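PDB 1SS4: glyoxalase family protein from Bacillus cereus, which is of unknown function but probably binds a metal ion and may act as a methylmalonyl-CoA epimerase. Local coordinates for residues F28-G33 / A61-P66. Numbering follows the deposited sequence.
Sequences FFEEIG and AMMVTP
A single methyl carbon, CE of the selenomethionine Met63, is where 61-64 meets 28-32, and it settles on two consecutive helix residues. It lies 3.7 Å from CB of Phe29 and 3.8 Å from CG of Glu30. Met63 points at the helix, but its chain bends at chi2 (-63°) and again at chi3 (-70°), turning CE onto Phe29 and Glu30; a long, flexible, unbranched residue spans the separation between the backbones, with the CA atoms of Phe29 and Met63 7.6 Å from each other. Phe29 offers its CB and sends its ring away toward Ile72 of the neighbouring strand, one ring face carrying CD2 of Phe28. Glu30, at the exposed border, lends only the methylene part of its extended chain, which crosses Met63 at about a right angle and leaves the carboxylate beyond the methyl.

A second touch lies where the helix ends. Gly33, the C-prime residue of a Schellman motif, takes a positive phi of 126° that would jam a side chain against the preceding carbonyl; its own carbonyl O rests against CG and CD of the Pro66 ring, both at 3.4 Å, a van der Waals contact. Pro66, just past the strand, has no N-H to bond and offers apolar ring CH2 groups to this carbonyl and to Leu9 of the second subunit.

This is helix-on-sheet packing within one βαβββ unit of the vicinal oxygen chelate fold. With no hydrogen bond or salt bridge between the segments, their direct association rests on van der Waals contact, while backbone bonds tie Ile32 to Phe28 within the helix and Met63 to Ile72 within the sheet.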
loop_
_atom_site.group_PDB
_atom_site.type_symbol
_atom_site.label_atom_id
_atom_site.label_comp_id
_atom_site.label_asym_id
_atom_site.label_seq_id
_atom_site.Cartn_x
_atom_site.Cartn_y
_atom_site.Cartn_z
ATOM N N PHE A 28 8.739 -14.273 2.603
ATOM C CA PHE A 28 7.887 -13.755 3.663
ATOM C C PHE A 28 6.407 -13.677 3.277
ATOM O O PHE A 28 5.543 -14.135 4.019
ATOM C CB PHE A 28 8.373 -12.368 4.095
ATOM C CG PHE A 28 7.514 -11.734 5.146
ATOM C CD1 PHE A 28 7.505 -12.238 6.446
ATOM C CD2 PHE A 28 6.696 -10.658 4.837
ATOM C CE1 PHE A 28 6.686 -11.669 7.424
ATOM C CE2 PHE A 28 5.868 -10.083 5.806
ATOM C CZ PHE A 28 5.865 -10.590 7.099
ATOM N N PHE A 29 6.102 -13.099 2.119
ATOM C CA PHE A 29 4.710 -12.997 1.737
ATOM C C PHE A 29 4.108 -14.360 1.413
ATOM O O PHE A 29 2.904 -14.551 1.551
ATOM C CB PHE A 29 4.562 -11.961 0.627
ATOM C CG PHE A 29 4.647 -10.539 1.152
ATOM C CD1 PHE A 29 3.577 -9.988 1.854
ATOM C CD2 PHE A 29 5.817 -9.806 1.037
ATOM C CE1 PHE A 29 3.675 -8.717 2.446
ATOM C CE2 PHE A 29 5.936 -8.525 1.624
ATOM C CZ PHE A 29 4.861 -7.984 2.330
ATOM N N GLU A 30 4.949 -15.322 1.038
ATOM C CA GLU A 30 4.443 -16.670 0.777
ATOM C C GLU A 30 3.944 -17.248 2.095
ATOM O O GLU A 30 2.911 -17.915 2.133
ATOM C CB GLU A 30 5.528 -17.570 0.192
ATOM C CG GLU A 30 5.790 -17.309 -1.277
ATOM C CD GLU A 30 6.991 -18.068 -1.793
ATOM O OE1 GLU A 30 7.688 -18.700 -0.966
ATOM O OE2 GLU A 30 7.243 -18.020 -3.023
ATOM N N GLU A 31 4.674 -16.967 3.174
ATOM C CA GLU A 31 4.317 -17.428 4.516
ATOM C C GLU A 31 3.010 -16.792 4.983
ATOM O O GLU A 31 2.233 -17.409 5.708
ATOM C CB GLU A 31 5.423 -17.067 5.510
ATOM C CG GLU A 31 6.719 -17.835 5.325
ATOM C CD GLU A 31 6.621 -19.280 5.804
ATOM O OE1 GLU A 31 6.158 -19.508 6.942
ATOM O OE2 GLU A 31 7.016 -20.186 5.044
ATOM N N ILE A 32 2.783 -15.544 4.581
ATOM C CA ILE A 32 1.557 -14.844 4.929
ATOM C C ILE A 32 0.405 -15.524 4.183
ATOM O O ILE A 32 -0.737 -15.502 4.627
ATOM C CB ILE A 32 1.605 -13.360 4.473
ATOM C CG1 ILE A 32 2.642 -12.587 5.292
ATOM C CG2 ILE A 32 0.206 -12.742 4.566
ATOM C CD1 ILE A 32 2.173 -12.213 6.686
ATOM N N GLY A 33 0.700 -16.082 3.019
ATOM C CA GLY A 33 -0.344 -16.746 2.267
ATOM C C GLY A 33 -0.531 -16.297 0.837
ATOM O O GLY A 33 -1.442 -16.786 0.164
ATOM N N ALA A 61 8.655 -8.851 -8.712
ATOM C CA ALA A 61 7.958 -10.084 -8.360
ATOM C C ALA A 61 6.526 -9.711 -8.009
ATOM O O ALA A 61 6.299 -8.812 -7.206
ATOM C CB ALA A 61 8.627 -10.763 -7.180
HETATM N N MSE A 62 5.559 -10.392 -8.608
HETATM C CA MSE A 62 4.166 -10.090 -8.333
HETATM C C MSE A 62 3.529 -11.186 -7.484
HETATM O O MSE A 62 3.544 -12.358 -7.860
HETATM C CB MSE A 62 3.399 -9.933 -9.648
HETATM C CG MSE A 62 1.981 -9.405 -9.488
HETATM SE SE MSE A 62 1.889 -7.551 -8.854
HETATM C CE MSE A 62 2.342 -6.591 -10.514
HETATM N N MSE A 63 3.000 -10.790 -6.326
HETATM C CA MSE A 63 2.339 -11.709 -5.395
HETATM C C MSE A 63 0.828 -11.485 -5.510
HETATM O O MSE A 63 0.375 -10.346 -5.602
HETATM C CB MSE A 63 2.717 -11.395 -3.942
HETATM C CG MSE A 63 4.192 -11.217 -3.635
HETATM SE SE MSE A 63 5.183 -12.850 -3.969
HETATM C CE MSE A 63 4.525 -13.961 -2.536
ATOM N N VAL A 64 0.054 -12.560 -5.451
ATOM C CA VAL A 64 -1.393 -12.445 -5.522
ATOM C C VAL A 64 -2.046 -13.193 -4.362
ATOM O O VAL A 64 -1.522 -14.211 -3.893
ATOM C CB VAL A 64 -1.936 -12.995 -6.862
ATOM C CG1 VAL A 64 -1.703 -14.520 -6.955
ATOM C CG2 VAL A 64 -3.423 -12.650 -6.992
ATOM N N THR A 65 -3.179 -12.691 -3.881
ATOM C CA THR A 65 -3.866 -13.365 -2.785
ATOM C C THR A 65 -4.655 -14.540 -3.359
ATOM O O THR A 65 -4.972 -14.559 -4.548
ATOM C CB THR A 65 -4.870 -12.439 -2.096
ATOM O OG1 THR A 65 -5.684 -11.797 -3.093
ATOM C CG2 THR A 65 -4.145 -11.400 -1.259
ATOM N N PRO A 66 -4.955 -15.543 -2.524
ATOM C CA PRO A 66 -5.713 -16.713 -2.964
ATOM C C PRO A 66 -7.054 -16.322 -3.567
ATOM O O PRO A 66 -7.491 -16.934 -4.529
ATOM C CB PRO A 66 -5.880 -17.526 -1.675
ATOM C CG PRO A 66 -4.621 -17.237 -0.939
ATOM C CD PRO A 66 -4.449 -15.725 -1.153
#